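Local coordinates for septation protein imp2 (Schizosaccharomyces pombe, PDB 5C1F) that links membranes to the cytoskeleton through its phospholipid-binding F-BAR domain and is required for normal septation, acting in disassembly of the medial ring, at residues Gly19-Leu24 and Lys124-Lys129; Thr68-Glu73 and Glu252-Ser257; Asn151-Gln156 and Asn169-Lys174. All blocks are in the same frame, centred on the assembly; numbering follows the deposited sequence.

Contact 1. Residues Gly19-Leu24 and Lys124-Lys129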
# COMPACT_ATOMS: atom_id res chain seq x y z
N GLY A 19 -16.93 33.35 -30.10
CA GLY A 19 -16.89 31.90 -30.04
C GLY A 19 -15.64 31.32 -30.67
O GLY A 19 -15.15 30.27 -30.23
N TYR A 20 -15.12 31.99 -31.68
CA TYR A 20 -13.91 31.54 -32.36
C TYR A 20 -12.71 31.57 -31.43
O TYR A 20 -12.02 30.57 -31.26
CB TYR A 20 -13.62 32.40 -33.60
CG TYR A 20 -12.29 32.10 -34.26
CD1 TYR A 20 -12.14 30.98 -35.07
CD2 TYR A 20 -11.20 32.93 -34.08
CE1 TYR A 20 -10.92 30.70 -35.68
CE2 TYR A 20 -9.98 32.66 -34.68
CZ TYR A 20 -9.85 31.55 -35.48
OH TYR A 20 -8.64 31.28 -36.09
N HIS A 21 -12.47 32.73 -30.82
CA HIS A 21 -11.31 32.88 -29.95
C HIS A 21 -11.49 32.08 -28.66
O HIS A 21 -10.51 31.61 -28.08
CB HIS A 21 -11.07 34.36 -29.64
CG HIS A 21 -10.77 35.18 -30.86
ND1 HIS A 21 -9.51 35.27 -31.40
CD2 HIS A 21 -11.57 35.94 -31.65
CE1 HIS A 21 -9.54 36.05 -32.46
NE2 HIS A 21 -10.78 36.47 -32.64
N ALA A 22 -12.74 31.92 -28.24
CA ALA A 22 -13.03 31.20 -27.00
C ALA A 22 -12.75 29.70 -27.13
O ALA A 22 -11.98 29.15 -26.35
CB ALA A 22 -14.48 31.42 -26.59
N LEU A 23 -13.38 29.06 -28.11
CA LEU A 23 -13.25 27.61 -28.28
C LEU A 23 -11.82 27.21 -28.64
O LEU A 23 -11.39 26.09 -28.34
CB LEU A 23 -14.22 27.11 -29.35
CG LEU A 23 -15.71 27.16 -29.01
CD1 LEU A 23 -16.54 26.53 -30.12
CD2 LEU A 23 -15.99 26.48 -27.67
N LEU A 24 -11.07 28.11 -29.27
CA LEU A 24 -9.69 27.81 -29.60
C LEU A 24 -8.82 27.86 -28.36
O LEU A 24 -7.98 26.99 -28.13
CB LEU A 24 -9.16 28.78 -30.66
CG LEU A 24 -9.20 28.25 -32.10
CD1 LEU A 24 -10.62 27.89 -32.51
CD2 LEU A 24 -8.59 29.25 -33.07
N LYS A 124 -7.09 29.51 -41.55
CA LYS A 124 -6.93 29.97 -42.93
C LYS A 124 -8.21 30.65 -43.39
O LYS A 124 -8.17 31.73 -44.00
CB LYS A 124 -6.58 28.81 -43.87
CG LYS A 124 -5.40 27.96 -43.43
CD LYS A 124 -4.98 26.99 -44.53
CE LYS A 124 -3.95 25.99 -44.04
NZ LYS A 124 -4.53 25.00 -43.08
N VAL A 125 -9.34 30.01 -43.10
CA VAL A 125 -10.65 30.56 -43.46
C VAL A 125 -10.89 31.88 -42.73
O VAL A 125 -11.37 32.85 -43.32
CB VAL A 125 -11.78 29.57 -43.12
CG1 VAL A 125 -13.13 30.19 -43.42
CG2 VAL A 125 -11.59 28.27 -43.89
N HIS A 126 -10.53 31.91 -41.45
CA HIS A 126 -10.70 33.10 -40.64
C HIS A 126 -9.79 34.24 -41.10
O HIS A 126 -10.22 35.40 -41.14
CB HIS A 126 -10.42 32.78 -39.17
CG HIS A 126 -10.82 33.87 -38.22
ND1 HIS A 126 -9.90 34.67 -37.58
CD2 HIS A 126 -12.04 34.29 -37.81
CE1 HIS A 126 -10.54 35.54 -36.81
NE2 HIS A 126 -11.84 35.33 -36.94
N LYS A 127 -8.56 33.92 -41.47
CA LYS A 127 -7.62 34.92 -41.96
C LYS A 127 -8.10 35.53 -43.27
O LYS A 127 -7.95 36.73 -43.49
CB LYS A 127 -6.22 34.32 -42.15
CG LYS A 127 -5.37 34.30 -40.88
CD LYS A 127 -3.96 33.80 -41.18
CE LYS A 127 -3.08 33.85 -39.94
NZ LYS A 127 -3.60 32.97 -38.86
N ASP A 128 -8.68 34.70 -44.13
CA ASP A 128 -9.22 35.17 -45.40
C ASP A 128 -10.43 36.06 -45.17
O ASP A 128 -10.63 37.05 -45.87
CB ASP A 128 -9.59 33.99 -46.31
CG ASP A 128 -10.03 34.43 -47.69
OD1 ASP A 128 -9.16 34.75 -48.53
OD2 ASP A 128 -11.26 34.46 -47.94
N LYS A 129 -11.25 35.70 -44.18
CA LYS A 129 -12.43 36.48 -43.83
C LYS A 129 -12.04 37.89 -43.40
O LYS A 129 -12.63 38.87 -43.85
CB LYS A 129 -13.23 35.80 -42.72
CG LYS A 129 -14.44 36.60 -42.26
CD LYS A 129 -14.94 36.10 -40.91
CE LYS A 129 -16.01 37.02 -40.34
NZ LYS A 129 -16.36 36.68 -38.94
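Helices 18-59 and 69-155 of the F-BAR helical bundle meet here through an aromatic cluster in which Tyr-20 stacks on His-126, with His-21 beside them. The two rings lie face to face, centroids 3.9 Å apart and planes 16° from parallel, and the overlap is displaced toward one side of the phenol. Tyr-20 CE2 sits above the imidazole at 3.5 Å from His-126 ND1, while the hydroxyl end reaches back along the histidine side chain, with Tyr-20 OH 3.9 Å from His-126 CB. Both side chains leave their helices with CG trans to the backbone N (chi1 173° for Tyr-20), which carries each ring out across a gap of 9.0 Å between Tyr-20 CA and His-126 CA. Between these two segments the contact is made mainly by stacked ring surface, and no hydrogen bond crosses; Tyr-20 also packs on Ile-122 and Glu-123 of helix 69-155. His-21 adds a looser contact: its NE2 lies 4.3 Å from His-126 CE1, and the two imidazole planes stand nearly perpendicular, at 86°. If both histidines were protonated, their proximity would probably be unfavourable, although Asp-17 could partly offset a charge on His-126. Asp-17 accepts a hydrogen bond from His-126 NE2, which fixes the rotation of the imidazole against the phenol, and it also pairs with Lys-129. Trp-200 of helix 162-252 meets the His-126 ring as well, bringing a third long helix to the cluster. Aromatic packing between separate long helices like this fits the elongated helical bundle of the F-BAR fold.

Contact 2. Residues Thr68-Glu73 and Glu252-Ser257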
# COMPACT_ATOMS: atom_id res chain seq x y z
N THR A 68 8.17 -25.05 15.18
CA THR A 68 7.91 -26.43 14.75
C THR A 68 6.44 -26.63 14.37
O THR A 68 5.61 -25.75 14.59
CB THR A 68 8.27 -27.46 15.85
OG1 THR A 68 7.36 -27.33 16.95
CG2 THR A 68 9.70 -27.24 16.36
N GLY A 69 6.14 -27.79 13.79
CA GLY A 69 4.76 -28.20 13.56
C GLY A 69 3.99 -27.37 12.56
O GLY A 69 4.57 -26.77 11.65
N CYS A 70 2.67 -27.34 12.72
CA CYS A 70 1.83 -26.59 11.80
C CYS A 70 1.93 -25.09 12.06
O CYS A 70 1.62 -24.28 11.18
CB CYS A 70 0.37 -27.06 11.89
SG CYS A 70 -0.48 -26.72 13.46
N LEU A 71 2.38 -24.71 13.25
CA LEU A 71 2.56 -23.30 13.58
C LEU A 71 3.68 -22.70 12.73
O LEU A 71 3.56 -21.57 12.25
CB LEU A 71 2.86 -23.12 15.07
CG LEU A 71 3.00 -21.69 15.59
CD1 LEU A 71 1.78 -20.85 15.24
CD2 LEU A 71 3.24 -21.68 17.10
N LYS A 72 4.75 -23.46 12.53
CA LYS A 72 5.83 -23.04 11.64
C LYS A 72 5.30 -22.92 10.21
O LYS A 72 5.66 -21.99 9.48
CB LYS A 72 7.00 -24.02 11.69
CG LYS A 72 8.19 -23.59 10.84
CD LYS A 72 9.28 -24.67 10.81
CE LYS A 72 10.46 -24.24 9.94
NZ LYS A 72 11.57 -25.25 9.95
N GLU A 73 4.45 -23.86 9.81
CA GLU A 73 3.86 -23.83 8.48
C GLU A 73 2.99 -22.59 8.29
O GLU A 73 3.02 -21.97 7.23
CB GLU A 73 3.03 -25.10 8.23
CG GLU A 73 3.87 -26.36 8.09
CD GLU A 73 3.03 -27.61 7.87
OE1 GLU A 73 1.79 -27.53 8.02
OE2 GLU A 73 3.61 -28.66 7.54
N GLU A 252 -6.97 -22.24 10.78
CA GLU A 252 -8.07 -23.08 11.24
C GLU A 252 -7.68 -24.56 11.31
O GLU A 252 -8.15 -25.29 12.18
CB GLU A 252 -9.28 -22.93 10.32
CG GLU A 252 -10.06 -21.64 10.50
CD GLU A 252 -11.25 -21.54 9.56
OE1 GLU A 252 -11.36 -22.38 8.64
OE2 GLU A 252 -12.09 -20.63 9.75
N GLN A 253 -6.83 -24.99 10.39
CA GLN A 253 -6.43 -26.39 10.31
C GLN A 253 -5.21 -26.70 11.17
O GLN A 253 -4.75 -27.84 11.22
CB GLN A 253 -6.15 -26.78 8.86
CG GLN A 253 -7.38 -26.78 7.97
CD GLN A 253 -8.44 -27.75 8.46
OE1 GLN A 253 -9.58 -27.36 8.71
NE2 GLN A 253 -8.07 -29.02 8.58
N CYS A 254 -4.68 -25.69 11.85
CA CYS A 254 -3.50 -25.87 12.68
C CYS A 254 -3.88 -26.23 14.12
O CYS A 254 -4.28 -25.37 14.90
CB CYS A 254 -2.64 -24.61 12.66
SG CYS A 254 -1.07 -24.77 13.54
N SER A 255 -3.74 -27.51 14.46
CA SER A 255 -4.08 -27.99 15.79
C SER A 255 -2.94 -27.78 16.77
O SER A 255 -1.83 -28.27 16.55
CB SER A 255 -4.46 -29.47 15.74
OG SER A 255 -4.60 -30.01 17.05
N VAL A 256 -3.21 -27.05 17.85
CA VAL A 256 -2.20 -26.82 18.87
C VAL A 256 -1.84 -28.13 19.57
O VAL A 256 -0.66 -28.43 19.78
CB VAL A 256 -2.68 -25.77 19.91
CG1 VAL A 256 -1.78 -25.78 21.14
CG2 VAL A 256 -2.72 -24.38 19.28
N SER A 257 -2.85 -28.93 19.92
CA SER A 257 -2.61 -30.20 20.60
C SER A 257 -1.78 -31.16 19.75
O SER A 257 -0.93 -31.88 20.27
CB SER A 257 -3.94 -30.85 20.99
OG SER A 257 -4.77 -31.05 19.86
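Cys-70 and Cys-254 are joined by a disulfide. The bond from Cys-70 CA to CB points toward the other segment; Cys-70 CB lies 3.2 Å from Cys-254 SG and 4.0 Å from Cys-254 CB. Its sulfur lies between the backbone N and the carbonyl carbon (chi1 67°), and from there Cys-70 SG bonds to Cys-254 SG at 2.0 Å. Cys-70 SG is also 3.5 Å from the backbone N of Ser-255. The torsion about the sulfur-sulfur bond is 83°, close to the 90° of a relaxed disulfide. This covalent cross-link ties the start of helix 69-155 to the short connection between helix 162-252 and helix 256-267 within the F-BAR domain. On the far side of the bridge, Cys-254 SG is trans to its own backbone N and approaches Leu-71 N at 3.5 Å. The carboxylate of Asp-259 accepts hydrogen bonds from the backbone N of both Cys-70 and Leu-71, so helix 256-267 also grips the first turn of helix 69-155 by polar contacts. Ser-255 N-caps helix 256-267 through its OG, and the carbonyl of Cys-254 receives a hydrogen bond from Lys-223 of the second subunit.

Contact 3. Residues Asn151-Gln156 and Asn169-Lys174; sequences NYYVSQ and NAKLNK
This is a small apolar helix-helix contact close to the turn where helix 69-155 doubles back into helix 162-252, toward one end of the long F-BAR domain. Tyr-153 carries most of it, set against Lys-171 and Leu-172. The short helical segments run roughly antiparallel, at 152° between their directions, with axes 9.2 Å apart. The phenol ring lies across the base of Lys-171, whose side chain crosses it at about a right angle. Lys-171 CB sits over one face, 3.9 Å from the ring centroid and 22° off the normal, in a CH-pi contact. It is displaced toward the hydroxyl end of the ring, which brings Lys-171 CB to 3.6 Å from Tyr-153 CZ. Farther out, Lys-171 CD passes 3.9 Å from Tyr-153 OH, and the extended lysine chain then carries its amine away from residues 151-156. The root of the tyrosine packs differently: Tyr-153 CB meets Leu-172 CB at 3.7 Å; with CG opposite the carbonyl carbon (chi1 -72°) the ring is carried over Lys-171. Beside it, Val-154 CG2 lies 4.0 Å from Leu-172 CD1, so the leucine fork is touched by both residues. An alanine in place of Tyr-153 would keep the contact at CB but would probably leave the methylenes of Lys-171 without their aromatic cover and open a gap between the helices. The backbone carbonyl of Tyr-153 accepts a hydrogen bond from Asn-168, and the side-chain amide of Gln-157 hydrogen-bonds to Asn-169 OD1, adding polar ties at the same turn. No hydrogen bond joins the two segments directly, which implies that their mutual hold rests on dispersion and hydrophobic contact, with lysine contributing through its aliphatic part.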
# COMPACT_ATOMS: atom_id res chain seq x y z
N ASN A 151 -18.46 66.45 -53.96
CA ASN A 151 -19.31 67.35 -53.19
C ASN A 151 -18.63 68.70 -52.96
O ASN A 151 -19.24 69.75 -53.15
CB ASN A 151 -19.67 66.69 -51.85
CG ASN A 151 -20.59 67.56 -51.00
OD1 ASN A 151 -20.13 68.44 -50.27
ND2 ASN A 151 -21.89 67.30 -51.08
N TYR A 152 -17.36 68.65 -52.57
CA TYR A 152 -16.57 69.85 -52.33
C TYR A 152 -16.32 70.67 -53.60
O TYR A 152 -16.52 71.88 -53.60
CB TYR A 152 -15.24 69.47 -51.68
CG TYR A 152 -14.21 70.57 -51.75
CD1 TYR A 152 -14.32 71.70 -50.96
CD2 TYR A 152 -13.12 70.47 -52.60
CE1 TYR A 152 -13.38 72.71 -51.02
CE2 TYR A 152 -12.18 71.47 -52.67
CZ TYR A 152 -12.31 72.59 -51.88
OH TYR A 152 -11.37 73.60 -51.94
N TYR A 153 -15.87 70.00 -54.66
CA TYR A 153 -15.55 70.69 -55.91
C TYR A 153 -16.76 71.38 -56.52
O TYR A 153 -16.63 72.41 -57.18
CB TYR A 153 -14.95 69.71 -56.93
CG TYR A 153 -13.55 69.26 -56.59
CD1 TYR A 153 -12.61 70.14 -56.09
CD2 TYR A 153 -13.18 67.93 -56.77
CE1 TYR A 153 -11.33 69.72 -55.78
CE2 TYR A 153 -11.90 67.51 -56.47
CZ TYR A 153 -10.98 68.40 -55.97
OH TYR A 153 -9.71 67.97 -55.67
N VAL A 154 -17.94 70.80 -56.31
CA VAL A 154 -19.17 71.41 -56.79
C VAL A 154 -19.50 72.65 -55.97
O VAL A 154 -19.92 73.67 -56.51
CB VAL A 154 -20.35 70.41 -56.75
CG1 VAL A 154 -21.67 71.12 -57.03
CG2 VAL A 154 -20.12 69.29 -57.75
N SER A 155 -19.27 72.56 -54.66
CA SER A 155 -19.55 73.69 -53.76
C SER A 155 -18.62 74.87 -54.04
O SER A 155 -18.96 76.02 -53.75
CB SER A 155 -19.43 73.26 -52.30
OG SER A 155 -18.13 72.80 -52.00
N GLN A 156 -17.45 74.58 -54.60
CA GLN A 156 -16.49 75.63 -54.93
C GLN A 156 -16.90 76.43 -56.16
O GLN A 156 -16.44 77.55 -56.36
CB GLN A 156 -15.10 75.02 -55.16
CG GLN A 156 -14.35 74.67 -53.89
CD GLN A 156 -14.02 75.90 -53.06
OE1 GLN A 156 -14.78 76.27 -52.16
NE2 GLN A 156 -12.90 76.54 -53.36
N ASN A 169 -12.82 72.83 -61.83
CA ASN A 169 -13.70 72.01 -62.66
C ASN A 169 -12.94 70.86 -63.32
O ASN A 169 -13.52 69.83 -63.64
CB ASN A 169 -14.40 72.88 -63.71
CG ASN A 169 -15.39 73.84 -63.09
OD1 ASN A 169 -15.81 73.68 -61.95
ND2 ASN A 169 -15.79 74.86 -63.86
N ALA A 170 -11.64 71.05 -63.52
CA ALA A 170 -10.78 69.99 -64.02
C ALA A 170 -10.63 68.89 -62.97
O ALA A 170 -10.75 67.71 -63.28
CB ALA A 170 -9.42 70.54 -64.41
N LYS A 171 -10.38 69.29 -61.73
CA LYS A 171 -10.29 68.36 -60.61
C LYS A 171 -11.62 67.63 -60.42
O LYS A 171 -11.64 66.44 -60.13
CB LYS A 171 -9.91 69.08 -59.32
CG LYS A 171 -8.53 69.71 -59.32
CD LYS A 171 -8.37 70.65 -58.13
CE LYS A 171 -7.00 71.31 -58.13
NZ LYS A 171 -6.77 72.14 -56.92
N LEU A 172 -12.71 68.38 -60.56
CA LEU A 172 -14.04 67.81 -60.43
C LEU A 172 -14.28 66.75 -61.49
O LEU A 172 -14.79 65.67 -61.19
CB LEU A 172 -15.11 68.91 -60.53
CG LEU A 172 -16.56 68.45 -60.60
CD1 LEU A 172 -16.93 67.62 -59.38
CD2 LEU A 172 -17.50 69.64 -60.74
N ASN A 173 -13.90 67.05 -62.72
CA ASN A 173 -14.11 66.13 -63.82
C ASN A 173 -13.24 64.88 -63.67
O ASN A 173 -13.68 63.77 -63.95
CB ASN A 173 -13.83 66.80 -65.16
CG ASN A 173 -14.59 66.16 -66.30
OD1 ASN A 173 -14.29 65.04 -66.71
ND2 ASN A 173 -15.59 66.87 -66.81
N LYS A 174 -12.01 65.08 -63.22
CA LYS A 174 -11.10 63.95 -63.01
C LYS A 174 -11.60 63.05 -61.90
O LYS A 174 -11.47 61.82 -61.97
CB LYS A 174 -9.69 64.45 -62.69
CG LYS A 174 -8.61 63.41 -62.93
CD LYS A 174 -7.39 63.63 -62.04
CE LYS A 174 -7.70 63.27 -60.59
NZ LYS A 174 -6.48 63.32 -59.74

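Overall arrangement
All three contacts use helix 69-155, which runs through the F-BAR domain, but they hold it at separate places. Contact 1 is largely buried and joins it to helix 18-59 by aromatic stacking. Contact 2, partly buried, is covalent and ties its beginning to the connection ahead of helix 256-267. Contact 3, also partly buried, packs its other end against helix 162-252 by aliphatic and CH-pi contacts. Contacts 1 and 3 lie on the same side of the chain's centre, with contact 2 on the opposite side; the centres of contacts 2 and 3 are about 121 Å apart. Contacts 1 and 2 touch the second subunit, whereas contact 3 does not.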